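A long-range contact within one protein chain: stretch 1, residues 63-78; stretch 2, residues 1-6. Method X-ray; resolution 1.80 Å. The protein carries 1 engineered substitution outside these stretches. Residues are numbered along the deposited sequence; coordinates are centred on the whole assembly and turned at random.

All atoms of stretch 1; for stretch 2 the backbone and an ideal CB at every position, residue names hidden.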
# COMPACT_ATOMS: atom_id res chain seq x y z
N ASN A 63 18.40 11.86 -6.01
CA ASN A 63 19.86 11.85 -6.09
C ASN A 63 20.46 10.54 -6.60
O ASN A 63 21.67 10.31 -6.45
CB ASN A 63 20.49 12.29 -4.77
CG ASN A 63 20.27 11.28 -3.66
OD1 ASN A 63 19.55 10.29 -3.83
ND2 ASN A 63 20.91 11.52 -2.51
N PHE A 64 19.62 9.69 -7.19
CA PHE A 64 20.06 8.51 -7.94
C PHE A 64 20.73 8.91 -9.27
O PHE A 64 20.61 10.05 -9.72
CB PHE A 64 18.90 7.52 -8.17
CG PHE A 64 17.67 8.15 -8.81
CD1 PHE A 64 17.52 8.19 -10.19
CD2 PHE A 64 16.64 8.66 -8.01
CE1 PHE A 64 16.38 8.77 -10.78
CE2 PHE A 64 15.50 9.23 -8.58
CZ PHE A 64 15.37 9.29 -9.96
N GLU A 65 21.43 7.97 -9.89
CA GLU A 65 22.13 8.22 -11.14
C GLU A 65 21.17 8.13 -12.32
O GLU A 65 20.13 7.47 -12.24
CB GLU A 65 23.29 7.23 -11.30
CG GLU A 65 24.26 7.14 -10.11
CD GLU A 65 24.87 8.50 -9.72
OE1 GLU A 65 25.07 9.35 -10.62
OE2 GLU A 65 25.14 8.70 -8.52
N ASN A 66 21.51 8.81 -13.42
CA ASN A 66 20.69 8.80 -14.64
C ASN A 66 20.43 7.41 -15.17
O ASN A 66 19.36 7.13 -15.69
CB ASN A 66 21.36 9.63 -15.74
CG ASN A 66 21.70 11.02 -15.30
OD1 ASN A 66 21.01 11.60 -14.46
ND2 ASN A 66 22.78 11.58 -15.85
N ARG A 67 21.43 6.55 -15.06
CA ARG A 67 21.31 5.17 -15.51
C ARG A 67 20.38 4.32 -14.62
O ARG A 67 20.00 3.21 -14.99
CB ARG A 67 22.69 4.52 -15.60
CG ARG A 67 23.50 4.60 -14.32
CD ARG A 67 24.70 3.67 -14.37
NE ARG A 67 24.93 3.09 -13.06
CZ ARG A 67 25.68 3.64 -12.11
NH1 ARG A 67 26.29 4.81 -12.31
NH2 ARG A 67 25.82 3.02 -10.95
N GLU A 68 20.04 4.84 -13.44
CA GLU A 68 19.10 4.17 -12.52
C GLU A 68 17.65 4.61 -12.75
O GLU A 68 16.74 4.06 -12.12
CB GLU A 68 19.50 4.41 -11.06
CG GLU A 68 20.88 3.86 -10.69
CD GLU A 68 21.23 4.11 -9.24
OE1 GLU A 68 21.32 3.12 -8.48
OE2 GLU A 68 21.39 5.29 -8.84
N TRP A 69 17.44 5.59 -13.64
CA TRP A 69 16.10 6.14 -13.91
C TRP A 69 15.08 5.08 -14.31
O TRP A 69 13.98 5.07 -13.77
CB TRP A 69 16.13 7.27 -14.96
CG TRP A 69 14.75 7.67 -15.47
CD1 TRP A 69 14.33 7.69 -16.76
CD2 TRP A 69 13.62 8.09 -14.67
NE1 TRP A 69 13.02 8.11 -16.83
CE2 TRP A 69 12.56 8.35 -15.57
CE3 TRP A 69 13.40 8.27 -13.30
CZ2 TRP A 69 11.30 8.79 -15.14
CZ3 TRP A 69 12.13 8.70 -12.86
CH2 TRP A 69 11.10 8.95 -13.78
N GLU A 70 15.43 4.20 -15.24
CA GLU A 70 14.49 3.18 -15.71
C GLU A 70 13.94 2.33 -14.54
O GLU A 70 12.74 2.06 -14.47
CB GLU A 70 15.13 2.28 -16.78
CG GLU A 70 14.18 1.84 -17.88
CD GLU A 70 13.64 3.02 -18.68
OE1 GLU A 70 14.45 3.87 -19.12
OE2 GLU A 70 12.40 3.10 -18.87
N ALA A 71 14.83 1.95 -13.62
CA ALA A 71 14.46 1.15 -12.46
C ALA A 71 13.58 1.96 -11.51
O ALA A 71 12.56 1.45 -11.03
CB ALA A 71 15.72 0.66 -11.73
N VAL A 72 13.96 3.21 -11.25
CA VAL A 72 13.18 4.08 -10.37
C VAL A 72 11.78 4.31 -10.97
O VAL A 72 10.77 4.24 -10.27
CB VAL A 72 13.89 5.44 -10.11
CG1 VAL A 72 12.97 6.39 -9.33
CG2 VAL A 72 15.19 5.25 -9.37
N ARG A 73 11.74 4.57 -12.27
CA ARG A 73 10.46 4.85 -12.95
C ARG A 73 9.49 3.68 -12.82
O ARG A 73 8.31 3.88 -12.54
CB ARG A 73 10.70 5.18 -14.43
CG ARG A 73 9.48 5.52 -15.26
CD ARG A 73 9.85 5.56 -16.73
NE ARG A 73 8.81 6.18 -17.54
CZ ARG A 73 7.87 5.50 -18.21
NH1 ARG A 73 7.85 4.18 -18.17
NH2 ARG A 73 6.96 6.16 -18.93
N ARG A 74 10.01 2.46 -13.00
CA ARG A 74 9.20 1.23 -12.91
C ARG A 74 8.63 1.11 -11.51
O ARG A 74 7.46 0.78 -11.34
CB ARG A 74 10.08 0.01 -13.20
CG ARG A 74 9.34 -1.30 -13.46
CD ARG A 74 10.31 -2.39 -13.98
NE ARG A 74 11.22 -1.92 -15.04
CZ ARG A 74 12.55 -1.79 -14.91
NH1 ARG A 74 13.16 -2.09 -13.76
NH2 ARG A 74 13.27 -1.35 -15.93
N LYS A 75 9.48 1.38 -10.52
CA LYS A 75 9.08 1.28 -9.10
C LYS A 75 7.98 2.29 -8.79
O LYS A 75 7.00 1.95 -8.12
CB LYS A 75 10.26 1.53 -8.17
CG LYS A 75 11.32 0.40 -8.07
CD LYS A 75 12.42 0.82 -7.04
CE LYS A 75 13.02 -0.38 -6.26
NZ LYS A 75 13.85 0.06 -5.06
N LEU A 76 8.12 3.52 -9.29
CA LEU A 76 7.12 4.56 -8.97
C LEU A 76 5.78 4.36 -9.69
O LEU A 76 4.72 4.64 -9.12
CB LEU A 76 7.65 5.96 -9.27
CG LEU A 76 8.88 6.36 -8.44
CD1 LEU A 76 9.42 7.70 -8.97
CD2 LEU A 76 8.55 6.43 -6.96
N VAL A 77 5.84 3.90 -10.94
CA VAL A 77 4.63 3.61 -11.71
C VAL A 77 3.79 2.54 -10.97
O VAL A 77 2.58 2.68 -10.82
CB VAL A 77 4.96 3.14 -13.13
CG1 VAL A 77 3.72 2.52 -13.83
CG2 VAL A 77 5.52 4.33 -13.97
N GLU A 78 4.46 1.49 -10.54
CA GLU A 78 3.81 0.38 -9.84
C GLU A 78 3.30 0.82 -8.44
O GLU A 78 2.17 0.49 -8.02
CB GLU A 78 4.80 -0.78 -9.72
CG GLU A 78 4.17 -2.01 -9.04
CD GLU A 78 5.18 -3.08 -8.74
OE1 GLU A 78 6.33 -2.75 -8.35
OE2 GLU A 78 4.81 -4.27 -8.87
N UNK A 1 15.79 16.33 -12.83
CA UNK A 1 14.42 16.22 -13.39
C UNK A 1 14.34 15.03 -14.30
O UNK A 1 15.12 14.91 -15.26
CB UNK A 1 14.02 17.49 -14.15
N UNK A 2 13.37 14.17 -14.02
CA UNK A 2 12.91 13.20 -14.98
C UNK A 2 11.39 13.36 -15.02
O UNK A 2 10.80 13.91 -14.08
CB UNK A 2 13.34 11.78 -14.62
N UNK A 3 10.79 12.86 -16.09
CA UNK A 3 9.34 12.98 -16.31
C UNK A 3 8.74 11.62 -16.65
O UNK A 3 9.30 10.86 -17.44
CB UNK A 3 9.04 13.98 -17.43
N UNK A 4 7.61 11.33 -16.01
CA UNK A 4 6.81 10.15 -16.33
C UNK A 4 5.59 10.61 -17.12
O UNK A 4 4.70 11.26 -16.56
CB UNK A 4 6.40 9.39 -15.07
N UNK A 5 5.54 10.25 -18.40
CA UNK A 5 4.43 10.67 -19.27
C UNK A 5 3.35 9.61 -19.35
O UNK A 5 3.63 8.46 -19.67
CB UNK A 5 4.94 10.99 -20.68
N UNK A 6 2.12 10.01 -19.05
CA UNK A 6 0.98 9.09 -18.94
C UNK A 6 0.10 9.20 -20.18
O UNK A 6 0.01 10.27 -20.78
CB UNK A 6 0.16 9.38 -17.68

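At position 1, nothing of stretch 1 lies within 5.5 Å of the ideal CB. Stretch 1 sets no condition here, so almost any residue would do. The deposited residue is M1, whose side chain does not reach stretch 1.

Position 2 is the opposite case. Its CA-to-CB bond points toward stretch 1, and the ideal CB lies 3.6 Å from W69 CE2, so the first side-chain carbon already sits on the indole. Beyond it, the rings of F64 and W69 and the amide of N66 border a broad space. A small residue would use only the indole face beside CB; a long aliphatic chain could run further, but a flat aromatic could lie against both rings, and a large one would reach furthest. The deposited residue is W2, with chi1 m. Its CB stands over the six-membered ring of W69, 3.4 Å from the centroid and almost on the ring normal, a CH-pi contact. The five-membered rings of the two indoles form an offset stack, centroids 4.3 Å apart and planes at 16°, with W69 CG 3.4 Å from W2 CD1. The six-membered ring of W2 makes a second offset stack with F64, again at 4.3 Å. At the edge of the indole, N66 OD1 approaches W2 CZ2 to 3.5 Å, a polar atom beside a ring carbon.

At position 3 the extended backbone turns CB away, and nothing of stretch 1 lies within 5.5 Å of the ideal CB. A polar or charged residue would fit as well as any. It is R3, whose carbonyl O rests 3.7 Å from W69 CZ2, a contact that makes no demand on the side chain.

Position 4 points sideways, yet its ideal CB has R73 NE at 4.7 Å, W69 CH2 at 4.9 Å and V77 CG2 at 5.3 Å. These surroundings, mostly hydrocarbon, favour an aliphatic residue; valine, leucine, isoleucine or methionine are all plausible. I4 is found, with chi1 m and chi2 t. Its CG1 meets the edge of the indole at W69 CH2, 3.6 Å away, while CD1 comes to 4.3 Å from L76 CB and CG2 to 4.2 Å from V77 CG2. The CG1-CD1 arm alone reaches W69, R73, L76 and V77, and CG2 adds a second contact to V77.

At position 5 CA-to-CB points sideways and nothing of stretch 1 lies within 5.5 Å of the ideal CB, so many polar residues would do; the guanidinium of R73 might suggest an acid. The residue is E5, but its side-chain end leads away; the close approach is from its backbone, with E5 O 4.1 Å from R73 NH2.

Position 6, past the strand, has nothing of stretch 1 within 5.5 Å of its ideal CB and would take most residues; L6 makes no contact with stretch 1.

Stretch 2 (1-6) MWRIEL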
# COMPACT_ATOMS: atom_id res chain seq x y z
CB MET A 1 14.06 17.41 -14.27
CG MET A 1 14.09 18.71 -13.60
SD MET A 1 12.45 19.10 -13.09
CE MET A 1 12.89 20.18 -11.74
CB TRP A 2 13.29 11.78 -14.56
CG TRP A 2 14.79 11.53 -14.42
CD1 TRP A 2 15.63 11.00 -15.37
CD2 TRP A 2 15.60 11.77 -13.26
NE1 TRP A 2 16.92 10.92 -14.87
CE2 TRP A 2 16.92 11.37 -13.58
CE3 TRP A 2 15.34 12.29 -11.99
CZ2 TRP A 2 17.99 11.49 -12.66
CZ3 TRP A 2 16.40 12.41 -11.07
CH2 TRP A 2 17.71 12.01 -11.41
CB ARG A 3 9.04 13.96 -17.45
CG ARG A 3 9.35 15.41 -17.09
CD ARG A 3 9.02 16.39 -18.24
NE ARG A 3 8.93 17.76 -17.74
CZ ARG A 3 9.97 18.57 -17.53
NH1 ARG A 3 11.21 18.17 -17.81
NH2 ARG A 3 9.78 19.78 -17.04
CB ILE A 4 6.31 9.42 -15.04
CG1 ILE A 4 7.49 8.92 -14.19
CG2 ILE A 4 5.37 8.23 -15.42
CD1 ILE A 4 7.04 8.31 -12.85
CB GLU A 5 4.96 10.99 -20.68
CG GLU A 5 6.05 12.06 -20.70
CD GLU A 5 5.55 13.45 -20.33
OE1 GLU A 5 4.31 13.69 -20.19
OE2 GLU A 5 6.43 14.33 -20.17
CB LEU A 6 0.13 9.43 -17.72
CG LEU A 6 0.84 9.68 -16.38
CD1 LEU A 6 -0.16 10.04 -15.30
CD2 LEU A 6 1.68 8.49 -16.00
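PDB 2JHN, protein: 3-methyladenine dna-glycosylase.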